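Local coordinates for vinylacetyl-CoA Delta-isomerase (Nitrosopumilus maritimus SCM1, PDB 6VJR), which probably dehydrates 4-hydroxybutyryl-CoA and isomerises vinylacetyl-CoA, binding FAD, iron and a [4Fe-4S] cluster, at residues A212-I217 and V269-E274; S109-T114 and K127-F132; E334-A339 and H367-F372; D359-V364 and S488-R493; D6-S11 and P37-V42. All blocks are in the same frame, centred on the assembly; numbering follows the deposited sequence.

Contact 1: residues A212-I217 and V269-E274; sequences AIVGAI and VFMHGE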
# COMPACT_ATOMS: atom_id res chain seq x y z
N ALA A 212 -29.32 27.26 -11.85
CA ALA A 212 -28.38 28.17 -11.23
C ALA A 212 -29.08 28.96 -10.12
O ALA A 212 -29.44 30.13 -10.26
CB ALA A 212 -27.74 29.08 -12.25
N ILE A 213 -29.37 28.26 -9.02
CA ILE A 213 -30.10 28.83 -7.88
C ILE A 213 -29.35 28.51 -6.60
O ILE A 213 -29.03 27.36 -6.30
CB ILE A 213 -31.56 28.33 -7.84
CG1 ILE A 213 -32.34 28.88 -6.64
CG2 ILE A 213 -31.65 26.81 -7.93
CD1 ILE A 213 -32.52 30.38 -6.65
N VAL A 214 -29.09 29.57 -5.83
CA VAL A 214 -28.67 29.47 -4.44
C VAL A 214 -29.69 30.21 -3.60
O VAL A 214 -29.99 31.37 -3.87
CB VAL A 214 -27.28 30.08 -4.17
CG1 VAL A 214 -26.94 30.04 -2.67
CG2 VAL A 214 -26.21 29.36 -5.01
N GLY A 215 -30.17 29.56 -2.54
CA GLY A 215 -31.10 30.22 -1.64
C GLY A 215 -31.15 29.56 -0.28
O GLY A 215 -30.95 28.35 -0.18
N ALA A 216 -31.42 30.38 0.74
CA ALA A 216 -31.54 29.90 2.11
C ALA A 216 -33.02 29.72 2.43
O ALA A 216 -33.84 30.62 2.22
CB ALA A 216 -30.92 30.89 3.01
N ILE A 217 -33.32 28.57 3.03
CA ILE A 217 -34.67 28.27 3.45
C ILE A 217 -34.65 27.91 4.93
O ILE A 217 -33.71 27.25 5.40
CB ILE A 217 -35.31 27.16 2.61
CG1 ILE A 217 -34.61 25.85 2.72
CG2 ILE A 217 -35.42 27.58 1.16
CD1 ILE A 217 -35.35 24.70 2.08
N VAL A 269 -32.17 34.89 -1.73
CA VAL A 269 -31.66 34.34 -2.99
C VAL A 269 -30.26 34.92 -3.25
O VAL A 269 -30.10 36.14 -3.35
CB VAL A 269 -32.61 34.63 -4.16
CG1 VAL A 269 -32.02 34.35 -5.52
CG2 VAL A 269 -33.94 33.92 -3.99
N PHE A 270 -29.26 34.04 -3.36
CA PHE A 270 -27.87 34.45 -3.48
C PHE A 270 -27.27 34.16 -4.87
O PHE A 270 -26.09 34.43 -5.10
CB PHE A 270 -27.04 33.84 -2.35
CG PHE A 270 -27.60 33.99 -0.94
CD1 PHE A 270 -28.14 35.20 -0.52
CD2 PHE A 270 -27.60 32.92 -0.06
CE1 PHE A 270 -28.68 35.33 0.74
CE2 PHE A 270 -28.11 33.07 1.22
CZ PHE A 270 -28.64 34.28 1.62
N MET A 271 -28.05 33.57 -5.77
CA MET A 271 -27.68 33.34 -7.16
C MET A 271 -29.00 33.05 -7.88
O MET A 271 -29.80 32.25 -7.39
CB MET A 271 -26.75 32.13 -7.33
CG MET A 271 -26.45 31.72 -8.81
SD MET A 271 -25.64 30.13 -8.98
CE MET A 271 -24.00 30.63 -8.44
N HIS A 272 -29.17 33.65 -9.05
CA HIS A 272 -30.41 33.51 -9.80
C HIS A 272 -30.10 33.59 -11.30
O HIS A 272 -30.24 34.65 -11.89
CB HIS A 272 -31.40 34.59 -9.36
CG HIS A 272 -32.68 34.60 -10.14
ND1 HIS A 272 -33.39 33.47 -10.47
CD2 HIS A 272 -33.36 35.60 -10.70
CE1 HIS A 272 -34.47 33.79 -11.16
NE2 HIS A 272 -34.46 35.07 -11.34
N GLY A 273 -29.61 32.49 -11.87
CA GLY A 273 -29.41 32.37 -13.31
C GLY A 273 -27.99 32.58 -13.82
O GLY A 273 -27.74 32.38 -15.01
N GLU A 274 -27.05 33.00 -12.95
CA GLU A 274 -25.67 33.25 -13.37
C GLU A 274 -24.89 31.94 -13.34
O GLU A 274 -24.04 31.68 -12.49
CB GLU A 274 -25.06 34.31 -12.46
CG GLU A 274 -25.83 35.63 -12.44
CD GLU A 274 -26.97 35.74 -11.45
OE1 GLU A 274 -27.17 34.81 -10.62
OE2 GLU A 274 -27.67 36.80 -11.51
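Val214 is the residue most covered where the antiparallel segments 212-217 and 269-274 meet. Its carbonyl O takes Phe270 N at 2.8 Å, the donor 38° above the carbonyl plane, and Met271 N through a weak bond of 3.5 Å. Val214 N bonds to Met271 O (3.2 Å), and Gly273 N reaches Ala212 O within the carbonyl plane at 2.9 Å. The valine methyls fork: CG1 lies 3.8 Å from Phe270 CB and at the edge of that ring, while CG2 rests 3.7 Å from Met271 CB. Helix 101-121 covers this face. The side of Ile213, Val269 and His272 is looser between side chains: Ile213 CD1 is 4.2 Å from Val269 CG1, though 3.4 Å from Met271 O, and His272 is partly exposed. Past the strand, the buried Glu274 takes His272 N on the syn lone pair of OE1, and its OE2 bonds to Tyr125 OH. With Phe270 and Met271 both facing Val214, this is a classic beta bulge, in the strand ending this chain's four-stranded sheet.

Contact 2: residues S109-T114 and K127-F132; sequences SLHSTT and KRFLEF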
# COMPACT_ATOMS: atom_id res chain seq x y z
N SER A 109 -17.58 30.01 1.37
CA SER A 109 -17.51 29.97 -0.08
C SER A 109 -18.48 30.96 -0.73
O SER A 109 -18.17 31.61 -1.75
CB SER A 109 -17.69 28.53 -0.57
OG SER A 109 -18.97 27.98 -0.29
N LEU A 110 -19.68 31.09 -0.16
CA LEU A 110 -20.64 32.06 -0.68
C LEU A 110 -20.18 33.49 -0.49
O LEU A 110 -20.50 34.33 -1.33
CB LEU A 110 -21.99 31.86 -0.04
CG LEU A 110 -22.78 30.69 -0.58
CD1 LEU A 110 -23.91 30.34 0.38
CD2 LEU A 110 -23.31 30.97 -1.99
N HIS A 111 -19.41 33.77 0.56
CA HIS A 111 -19.01 35.14 0.81
C HIS A 111 -18.20 35.67 -0.38
O HIS A 111 -18.49 36.74 -0.92
CB HIS A 111 -18.22 35.21 2.11
CG HIS A 111 -17.90 36.58 2.56
ND1 HIS A 111 -16.86 37.30 2.01
CD2 HIS A 111 -18.48 37.39 3.49
CE1 HIS A 111 -16.80 38.49 2.63
NE2 HIS A 111 -17.76 38.57 3.53
N SER A 112 -17.22 34.89 -0.84
CA SER A 112 -16.39 35.31 -1.97
C SER A 112 -17.13 35.19 -3.30
O SER A 112 -16.97 36.04 -4.17
CB SER A 112 -15.07 34.57 -2.02
OG SER A 112 -15.23 33.19 -2.29
N THR A 113 -17.93 34.14 -3.48
CA THR A 113 -18.57 33.89 -4.77
C THR A 113 -19.62 34.98 -5.05
O THR A 113 -19.67 35.52 -6.15
CB THR A 113 -19.18 32.50 -4.81
OG1 THR A 113 -18.17 31.52 -4.55
CG2 THR A 113 -19.78 32.26 -6.18
N THR A 114 -20.47 35.31 -4.07
CA THR A 114 -21.51 36.33 -4.27
C THR A 114 -20.89 37.67 -4.67
O THR A 114 -21.44 38.40 -5.50
CB THR A 114 -22.40 36.49 -3.05
OG1 THR A 114 -21.59 36.74 -1.90
CG2 THR A 114 -23.34 35.31 -2.86
N LYS A 127 -24.73 41.71 -0.77
CA LYS A 127 -25.45 42.49 0.24
C LYS A 127 -26.51 41.64 0.93
O LYS A 127 -26.58 41.59 2.17
CB LYS A 127 -26.08 43.76 -0.36
CG LYS A 127 -25.09 44.79 -0.85
CD LYS A 127 -25.67 46.05 -1.50
CE LYS A 127 -24.78 46.66 -2.58
NZ LYS A 127 -24.73 45.85 -3.81
N ARG A 128 -27.28 40.90 0.12
CA ARG A 128 -28.26 39.96 0.65
C ARG A 128 -27.57 38.95 1.56
O ARG A 128 -28.04 38.68 2.68
CB ARG A 128 -28.97 39.25 -0.50
CG ARG A 128 -29.89 40.14 -1.31
CD ARG A 128 -30.36 39.27 -2.45
NE ARG A 128 -31.24 40.02 -3.35
CZ ARG A 128 -31.74 39.55 -4.48
NH1 ARG A 128 -32.49 40.30 -5.29
NH2 ARG A 128 -31.52 38.33 -4.81
N PHE A 129 -26.47 38.35 1.07
CA PHE A 129 -25.77 37.35 1.84
C PHE A 129 -25.25 37.90 3.17
O PHE A 129 -25.39 37.25 4.20
CB PHE A 129 -24.71 36.69 0.96
CG PHE A 129 -23.99 35.61 1.75
CD1 PHE A 129 -24.64 34.44 2.11
CD2 PHE A 129 -22.69 35.79 2.17
CE1 PHE A 129 -23.98 33.50 2.87
CE2 PHE A 129 -22.02 34.81 2.88
CZ PHE A 129 -22.67 33.69 3.25
N LEU A 130 -24.66 39.09 3.18
CA LEU A 130 -24.18 39.65 4.43
C LEU A 130 -25.31 39.88 5.44
O LEU A 130 -25.11 39.69 6.66
CB LEU A 130 -23.40 40.95 4.18
CG LEU A 130 -22.07 40.80 3.46
CD1 LEU A 130 -21.45 42.15 3.21
CD2 LEU A 130 -21.12 39.89 4.27
N GLU A 131 -26.49 40.32 4.97
CA GLU A 131 -27.61 40.48 5.89
C GLU A 131 -27.99 39.12 6.47
O GLU A 131 -28.37 39.04 7.64
CB GLU A 131 -28.81 41.17 5.24
CG GLU A 131 -28.51 42.59 4.82
CD GLU A 131 -28.43 43.56 5.98
OE1 GLU A 131 -27.99 44.67 5.66
OE2 GLU A 131 -28.81 43.28 7.14
N PHE A 132 -27.87 38.06 5.67
CA PHE A 132 -28.16 36.72 6.18
C PHE A 132 -27.14 36.33 7.25
O PHE A 132 -27.50 35.80 8.30
CB PHE A 132 -28.21 35.74 5.00
CG PHE A 132 -28.41 34.30 5.48
CD1 PHE A 132 -29.68 33.86 5.79
CD2 PHE A 132 -27.35 33.41 5.59
CE1 PHE A 132 -29.90 32.55 6.18
CE2 PHE A 132 -27.57 32.11 6.05
CZ PHE A 132 -28.84 31.69 6.35
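Phe129 carries most of the contact between two helices that run nearly antiparallel, their axes 9.8 Å apart at 156°. Its CB lies 4.2 Å from Thr114 OG1, a hydroxyl that bonds to Leu110 O at 2.7 Å and also to His126 ND1. With CG anti to the backbone N (chi1 -178°), the ring is carried across to the other helix. One side of it lies along the backbone of His111: CD2 is 4.0 Å from His111 CA, and CE2 comes to 3.6 Å from His111 N. The other side meets Leu110, whose CD1 is 4.0 Å from Phe129 CE1. At the tip, CZ lies 3.8 Å from Leu110 CB, which sits over one face of the ring, offset toward the rim, as a CH-pi contact 19° off the ring normal. An alanine here would remove the whole ring and would probably leave Leu110 and the His111 backbone poorly packed against helix 125-139. Beside the ring, Leu130 CD2 touches the His111 imidazole, 3.7 Å from its NE2, while ND1 is held by Ser352 OG. Leu110 also leans on Val214 of strand 213-218, Ile197 of strand 195-198 and Leu281 of helix 278-292, and Phe129 meets Phe270 edge-to-face, so both helices back the four-stranded sheet and helix 101-121 also packs on the helix that carries the iron ligand His289.

Contact 3: residues E334-A339 and H367-F372; sequences ETIFAA and HNVTRF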
# COMPACT_ATOMS: atom_id res chain seq x y z
N GLU A 334 -1.99 11.44 11.59
CA GLU A 334 -1.31 12.73 11.60
C GLU A 334 -0.99 13.23 10.20
O GLU A 334 -0.87 14.43 9.96
CB GLU A 334 -0.07 12.73 12.46
CG GLU A 334 -0.37 12.42 13.92
CD GLU A 334 -1.29 13.37 14.68
OE1 GLU A 334 -1.50 14.53 14.25
OE2 GLU A 334 -1.72 12.92 15.77
N THR A 335 -0.83 12.31 9.26
CA THR A 335 -0.60 12.67 7.87
C THR A 335 -1.80 13.49 7.35
O THR A 335 -1.67 14.48 6.64
CB THR A 335 -0.33 11.41 7.02
OG1 THR A 335 0.91 10.83 7.42
CG2 THR A 335 -0.12 11.76 5.56
N ILE A 336 -3.02 13.03 7.66
CA ILE A 336 -4.23 13.75 7.29
C ILE A 336 -4.23 15.11 7.97
O ILE A 336 -4.50 16.16 7.32
CB ILE A 336 -5.49 12.94 7.65
CG1 ILE A 336 -5.54 11.67 6.82
CG2 ILE A 336 -6.74 13.80 7.47
CD1 ILE A 336 -6.46 10.63 7.41
N PHE A 337 -3.98 15.10 9.27
CA PHE A 337 -4.01 16.35 10.00
C PHE A 337 -3.06 17.38 9.37
O PHE A 337 -3.41 18.57 9.21
CB PHE A 337 -3.60 16.09 11.46
CG PHE A 337 -3.56 17.34 12.30
CD1 PHE A 337 -4.72 18.00 12.64
CD2 PHE A 337 -2.34 17.84 12.77
CE1 PHE A 337 -4.68 19.19 13.38
CE2 PHE A 337 -2.32 19.02 13.50
CZ PHE A 337 -3.48 19.66 13.81
N ALA A 338 -1.83 16.95 9.10
CA ALA A 338 -0.78 17.82 8.55
C ALA A 338 -1.26 18.44 7.25
O ALA A 338 -1.08 19.63 7.01
CB ALA A 338 0.44 17.03 8.36
N ALA A 339 -1.84 17.63 6.35
CA ALA A 339 -2.30 18.14 5.07
C ALA A 339 -3.34 19.24 5.26
O ALA A 339 -3.31 20.26 4.58
CB ALA A 339 -2.74 17.00 4.16
N HIS A 367 -7.91 13.41 -0.24
CA HIS A 367 -7.55 12.16 -0.93
C HIS A 367 -6.98 11.14 0.05
O HIS A 367 -7.30 9.94 -0.06
CB HIS A 367 -6.71 12.41 -2.16
CG HIS A 367 -6.93 11.40 -3.23
ND1 HIS A 367 -8.17 11.25 -3.81
CD2 HIS A 367 -6.14 10.47 -3.79
CE1 HIS A 367 -8.07 10.30 -4.76
NE2 HIS A 367 -6.86 9.81 -4.75
N ASN A 368 -6.14 11.60 0.98
CA ASN A 368 -5.66 10.73 2.04
C ASN A 368 -6.81 10.22 2.92
O ASN A 368 -6.77 9.07 3.40
CB ASN A 368 -4.49 11.33 2.79
CG ASN A 368 -3.25 11.36 1.95
OD1 ASN A 368 -2.90 10.35 1.30
ND2 ASN A 368 -2.53 12.47 1.96
N VAL A 369 -7.74 11.12 3.26
CA VAL A 369 -8.93 10.75 4.03
C VAL A 369 -9.70 9.59 3.37
O VAL A 369 -10.30 8.77 4.07
CB VAL A 369 -9.81 12.00 4.27
CG1 VAL A 369 -11.22 11.69 4.74
CG2 VAL A 369 -9.11 12.91 5.25
N THR A 370 -9.70 9.51 2.03
CA THR A 370 -10.43 8.45 1.32
C THR A 370 -9.79 7.08 1.52
O THR A 370 -10.44 6.06 1.21
CB THR A 370 -10.65 8.72 -0.18
OG1 THR A 370 -9.42 8.51 -0.88
CG2 THR A 370 -11.27 10.09 -0.45
N ARG A 371 -8.54 7.07 1.99
CA ARG A 371 -7.74 5.85 2.14
C ARG A 371 -7.53 5.46 3.60
O ARG A 371 -7.79 4.32 4.00
CB ARG A 371 -6.38 6.10 1.45
CG ARG A 371 -6.49 6.27 -0.06
CD ARG A 371 -5.18 6.69 -0.69
NE ARG A 371 -5.26 6.65 -2.15
CZ ARG A 371 -4.29 6.98 -2.99
NH1 ARG A 371 -3.15 7.42 -2.55
NH2 ARG A 371 -4.46 6.87 -4.29
N PHE A 372 -6.99 6.37 4.39
CA PHE A 372 -6.37 5.99 5.65
C PHE A 372 -7.38 5.53 6.71
O PHE A 372 -7.05 4.62 7.50
CB PHE A 372 -5.44 7.05 6.22
CG PHE A 372 -4.25 7.36 5.34
CD1 PHE A 372 -3.85 6.51 4.30
CD2 PHE A 372 -3.50 8.52 5.57
CE1 PHE A 372 -2.76 6.85 3.51
CE2 PHE A 372 -2.40 8.81 4.78
CZ PHE A 372 -2.04 7.97 3.74
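Ile336 has the most surface buried here, followed by Phe372 and Thr335. The isoleucine projects CG1 anti to its own carbonyl carbon and CG2 anti to its backbone N, so its two branches meet different partners. CG2 presses on Val369 CG2 at 3.4 Å, tighter than usual van der Waals contact, although Val369 was modelled in two conformers and the closeness belongs to this one. The longer branch slides past Phe372 in the opposite direction, its CD1 3.9 Å from Phe372 CB and its CG1 4.0 Å from Phe372 CD2. At its root, CG1 also rests 4.2 Å from Asn368 CB. Thr335 takes the far end of the phenylalanine: its CG2 lies in the ring plane, at the edge, 3.8 Å from Phe372 CE2, and the two side chains cross at about a right angle. The apolar methyl thus faces Phe372, while Thr335 OG1 bonds to His331 O and to Asn368 ND2 of the second subunit. In the same way Asn368 ND2 binds Thr335 OG1 of that subunit, and Asn368 OD1 binds its His331 NE2, so both segments lie at the subunit interface. Val369 also packs on the iron ligand Tyr293. The arrangement is helix-on-helix packing beside a metal site, consistent with the helical C-terminal domain of the acyl-CoA dehydrogenase clan.

Contact 4: residues D359-V364 and S488-R493; sequences DMLAQV and SEYFKR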
# COMPACT_ATOMS: atom_id res chain seq x y z
N ASP A 359 -6.07 25.25 -2.20
CA ASP A 359 -6.90 24.23 -2.85
C ASP A 359 -6.13 22.92 -3.09
O ASP A 359 -6.66 21.85 -2.83
CB ASP A 359 -7.45 24.77 -4.15
CG ASP A 359 -8.52 23.88 -4.76
OD1 ASP A 359 -8.14 22.78 -5.22
OD2 ASP A 359 -9.68 24.31 -4.74
N MET A 360 -4.92 23.01 -3.60
CA MET A 360 -4.13 21.83 -3.89
C MET A 360 -3.96 21.00 -2.62
O MET A 360 -4.20 19.81 -2.63
CB MET A 360 -2.77 22.17 -4.51
CG MET A 360 -1.89 20.96 -4.64
SD MET A 360 -2.38 19.76 -5.87
CE MET A 360 -1.39 20.31 -7.27
N LEU A 361 -3.56 21.65 -1.54
CA LEU A 361 -3.33 20.91 -0.31
C LEU A 361 -4.62 20.36 0.31
O LEU A 361 -4.57 19.32 0.97
CB LEU A 361 -2.53 21.75 0.66
CG LEU A 361 -1.13 22.14 0.18
CD1 LEU A 361 -0.49 23.13 1.10
CD2 LEU A 361 -0.30 20.87 0.12
N ALA A 362 -5.76 21.04 0.10
CA ALA A 362 -7.04 20.49 0.48
C ALA A 362 -7.29 19.17 -0.27
O ALA A 362 -7.85 18.25 0.30
CB ALA A 362 -8.16 21.45 0.24
N GLN A 363 -6.96 19.11 -1.56
CA GLN A 363 -7.19 17.87 -2.32
C GLN A 363 -6.40 16.74 -1.70
O GLN A 363 -6.87 15.60 -1.62
CB GLN A 363 -6.81 18.03 -3.79
CG GLN A 363 -7.41 19.22 -4.50
CD GLN A 363 -8.89 19.30 -4.34
OE1 GLN A 363 -9.61 18.28 -4.43
NE2 GLN A 363 -9.37 20.52 -4.14
N VAL A 364 -5.17 17.04 -1.32
CA VAL A 364 -4.30 16.05 -0.72
C VAL A 364 -4.84 15.56 0.63
O VAL A 364 -4.80 14.38 0.94
CB VAL A 364 -2.89 16.68 -0.61
CG1 VAL A 364 -2.00 15.77 0.22
CG2 VAL A 364 -2.30 16.98 -1.98
N SER A 488 -1.15 28.25 -12.95
CA SER A 488 0.16 28.30 -12.33
C SER A 488 0.07 28.77 -10.88
O SER A 488 1.08 29.08 -10.27
CB SER A 488 1.10 29.16 -13.10
OG SER A 488 0.65 30.50 -13.08
N GLU A 489 -1.13 28.74 -10.30
CA GLU A 489 -1.36 29.39 -9.02
C GLU A 489 -0.68 28.64 -7.88
O GLU A 489 -0.22 29.26 -6.94
CB GLU A 489 -2.86 29.57 -8.78
CG GLU A 489 -3.47 30.59 -9.75
CD GLU A 489 -2.64 31.85 -9.99
OE1 GLU A 489 -2.09 32.02 -11.14
OE2 GLU A 489 -2.50 32.66 -9.03
N TYR A 490 -0.52 27.32 -7.97
CA TYR A 490 -0.06 26.59 -6.79
C TYR A 490 1.38 26.98 -6.44
O TYR A 490 1.71 27.24 -5.27
CB TYR A 490 -0.17 25.07 -6.94
CG TYR A 490 0.31 24.28 -5.71
CD1 TYR A 490 -0.16 24.53 -4.42
CD2 TYR A 490 1.26 23.27 -5.82
CE1 TYR A 490 0.31 23.81 -3.32
CE2 TYR A 490 1.71 22.55 -4.73
CZ TYR A 490 1.21 22.79 -3.46
OH TYR A 490 1.63 22.12 -2.32
N PHE A 491 2.28 26.94 -7.45
CA PHE A 491 3.67 27.30 -7.18
C PHE A 491 3.83 28.77 -6.81
O PHE A 491 4.77 29.13 -6.07
CB PHE A 491 4.64 26.83 -8.25
CG PHE A 491 4.95 25.35 -8.18
CD1 PHE A 491 5.02 24.68 -6.97
CD2 PHE A 491 5.17 24.62 -9.33
CE1 PHE A 491 5.30 23.30 -6.94
CE2 PHE A 491 5.47 23.25 -9.26
CZ PHE A 491 5.48 22.60 -8.07
N LYS A 492 2.90 29.62 -7.24
CA LYS A 492 2.89 30.99 -6.74
C LYS A 492 2.66 31.03 -5.24
O LYS A 492 3.28 31.82 -4.57
CB LYS A 492 1.90 31.84 -7.52
CG LYS A 492 2.34 32.07 -8.94
CD LYS A 492 1.31 32.87 -9.70
CE LYS A 492 1.58 32.95 -11.15
NZ LYS A 492 0.37 33.52 -11.75
N ARG A 493 1.77 30.19 -4.71
CA ARG A 493 1.54 30.11 -3.28
C ARG A 493 2.74 29.46 -2.58
O ARG A 493 3.21 29.92 -1.50
CB ARG A 493 0.22 29.41 -2.98
CG ARG A 493 -1.06 30.08 -3.47
CD ARG A 493 -2.29 29.40 -2.90
NE ARG A 493 -2.50 28.01 -3.34
CZ ARG A 493 -3.14 27.59 -4.44
NH1 ARG A 493 -3.61 28.48 -5.31
NH2 ARG A 493 -3.36 26.29 -4.66
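Asp359 begins the helix that crosses helix 489-493 at 99°, the axes 10.8 Å apart. Its backbone N and that of Met360 stand near Arg493 NH2, each 3.8 Å away and without a bond; Arg493 NE instead makes a salt bridge with Asp358. The Asp359 carboxylate turns from the crossing, where OD1 takes Gln363 NE2 from above its plane at 2.8 Å and also Gln457 NE2. Met360 packs on Tyr490, the residue most covered by the contact. Its CB lies 3.5 Å from Tyr490 CD1, and its CG, anti to the backbone N, sits over the centre of the Tyr490 ring, 7° off the normal, as a CH-pi contact. The chain then bends at chi2 (70°), and SD stands farther off, 5.1 Å from the ring centroid, in a Met-aromatic contact. Leu361 follows with its branch end at the tip of the tyrosine: CD2 is 3.4 Å from Tyr490 OH. That hydroxyl is hydrogen-bonded to Glu334 of the second subunit. Gln363 packs on helix 451-461, and its OE1 is bonded by Arg290 NH1. The start of helix 359-369 is therefore flanked by helices 278-292, 451-461 and 320-345, with the C-terminal helix 489-494 laid across it and the second subunit alongside.

Contact 5: residues D6-S11 and P37-V42; sequences DDYIES and PSINAV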
# COMPACT_ATOMS: atom_id res chain seq x y z
N ASP A 6 -28.13 23.13 25.73
CA ASP A 6 -29.49 22.95 26.20
C ASP A 6 -30.45 23.91 25.50
O ASP A 6 -31.56 23.53 25.18
CB ASP A 6 -29.57 23.05 27.70
CG ASP A 6 -28.92 21.88 28.44
OD1 ASP A 6 -28.54 20.87 27.78
OD2 ASP A 6 -28.80 22.01 29.66
N ASP A 7 -30.04 25.17 25.33
CA ASP A 7 -30.86 26.13 24.62
C ASP A 7 -31.11 25.65 23.18
O ASP A 7 -32.21 25.77 22.63
CB ASP A 7 -30.17 27.48 24.55
CG ASP A 7 -30.04 28.28 25.84
OD1 ASP A 7 -30.75 28.00 26.82
OD2 ASP A 7 -29.17 29.16 25.86
N TYR A 8 -30.06 25.10 22.56
CA TYR A 8 -30.16 24.59 21.20
C TYR A 8 -31.17 23.45 21.11
O TYR A 8 -32.05 23.45 20.26
CB TYR A 8 -28.79 24.17 20.70
CG TYR A 8 -28.87 23.26 19.49
CD1 TYR A 8 -29.29 23.74 18.24
CD2 TYR A 8 -28.61 21.91 19.61
CE1 TYR A 8 -29.42 22.90 17.14
CE2 TYR A 8 -28.67 21.08 18.51
CZ TYR A 8 -29.10 21.56 17.28
OH TYR A 8 -29.15 20.68 16.25
N ILE A 9 -31.08 22.51 22.05
CA ILE A 9 -32.02 21.39 22.05
C ILE A 9 -33.46 21.90 22.17
O ILE A 9 -34.34 21.48 21.43
CB ILE A 9 -31.62 20.38 23.11
CG1 ILE A 9 -30.29 19.75 22.73
CG2 ILE A 9 -32.70 19.33 23.36
CD1 ILE A 9 -29.68 18.90 23.82
N GLU A 10 -33.70 22.89 23.04
CA GLU A 10 -35.02 23.45 23.19
C GLU A 10 -35.50 24.12 21.90
O GLU A 10 -36.68 24.01 21.59
CB GLU A 10 -34.97 24.44 24.34
CG GLU A 10 -36.33 25.03 24.68
CD GLU A 10 -37.43 24.03 25.03
OE1 GLU A 10 -37.15 22.98 25.67
OE2 GLU A 10 -38.58 24.34 24.65
N SER A 11 -34.61 24.78 21.14
CA SER A 11 -34.96 25.45 19.89
C SER A 11 -35.44 24.47 18.81
O SER A 11 -36.09 24.89 17.84
CB SER A 11 -33.76 26.23 19.33
OG SER A 11 -32.86 25.35 18.62
N PRO A 37 -28.99 11.19 19.40
CA PRO A 37 -27.52 11.25 19.46
C PRO A 37 -26.94 12.30 18.51
O PRO A 37 -25.94 12.94 18.83
CB PRO A 37 -27.09 9.82 19.10
CG PRO A 37 -28.28 8.99 19.57
CD PRO A 37 -29.48 9.81 19.17
N SER A 38 -27.53 12.46 17.31
CA SER A 38 -27.04 13.49 16.40
C SER A 38 -27.27 14.90 16.94
O SER A 38 -26.45 15.81 16.73
CB SER A 38 -27.63 13.32 15.02
OG SER A 38 -29.03 13.55 14.93
N ILE A 39 -28.40 15.10 17.59
CA ILE A 39 -28.70 16.36 18.26
C ILE A 39 -27.66 16.67 19.33
O ILE A 39 -27.22 17.80 19.50
CB ILE A 39 -30.15 16.34 18.75
CG1 ILE A 39 -31.07 16.44 17.51
CG2 ILE A 39 -30.44 17.43 19.76
CD1 ILE A 39 -32.50 16.09 17.77
N ASN A 40 -27.35 15.67 20.14
CA ASN A 40 -26.36 15.81 21.19
C ASN A 40 -25.02 16.26 20.63
O ASN A 40 -24.31 17.04 21.28
CB ASN A 40 -26.19 14.49 21.93
CG ASN A 40 -27.37 14.12 22.80
OD1 ASN A 40 -28.19 14.96 23.18
ND2 ASN A 40 -27.45 12.86 23.17
N ALA A 41 -24.63 15.71 19.49
CA ALA A 41 -23.38 16.10 18.84
C ALA A 41 -23.42 17.58 18.49
O ALA A 41 -22.46 18.29 18.75
CB ALA A 41 -23.11 15.22 17.64
N VAL A 42 -24.50 18.04 17.85
CA VAL A 42 -24.58 19.46 17.56
C VAL A 42 -24.59 20.29 18.84
O VAL A 42 -23.96 21.36 18.88
CB VAL A 42 -25.78 19.79 16.66
CG1 VAL A 42 -25.82 21.27 16.36
CG2 VAL A 42 -25.74 18.97 15.38
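Two N-terminal helices, 5-11 and 36-51, cross here at 135° with axes 9.8 Å apart, a helix pair close to the [4Fe-4S] site: the side chain of Val42 is about 8 Å from that of the cluster ligand Cys97, and it packs on Gln99 of the cluster pocket. Tyr8 spans the gap, its CG anti to the backbone N (chi1 162°). Val42 crosses it at about a right angle near the phenol tip, with CG1 3.4 Å from both Tyr8 CZ and Tyr8 OH. Ile39 O lies at the ring edge, in its plane, 3.7 Å from Tyr8 CE2. The hydroxyl is hydrogen-bonded to Asn192 O, which fixes the end of the ring, and Tyr46 meets Tyr8 with the two ring planes at about 20°. A leucine here would lose the hydroxyl's bond to Asn192 and is likely to loosen the packing on Val42. Beside the tyrosine, Ile9 CG1 rests 3.8 Å from Ile39 CG2, the two side chains crossing obliquely. Asn40 borders the contact, its OD1 4.3 Å from Ile9 CD1 and bonded to Arg36 NE. On the tyrosine's own helix, Ser11 OG, also bonded to His194 NE2, closes back on Tyr8 O at 2.6 Å, on a lone pair in the carbonyl plane.

Contact 5 comes first along the chain, then contacts 2 and 1, all three in the N-terminal region; contacts 3 and 4 interlock later, their segments alternating. Contacts 1 and 2, with centres about 11 Å apart, form one unit: Phe270 packs on Phe132 and Thr114, and Arg128 NH2 probably bonds to Val269 O, tying helix 125-139 to the edge strand. Contacts 3 and 4, centres about 16 Å apart, share helix 359-369 and touch through Ala339 and Val364; both meet the second subunit, so this helix serves the chain's core and the assembly. Contact 5 stands apart, centre to centre about 27 Å from contact 2 and about 37 Å from contact 4, across the chain's centre from contacts 3 and 4.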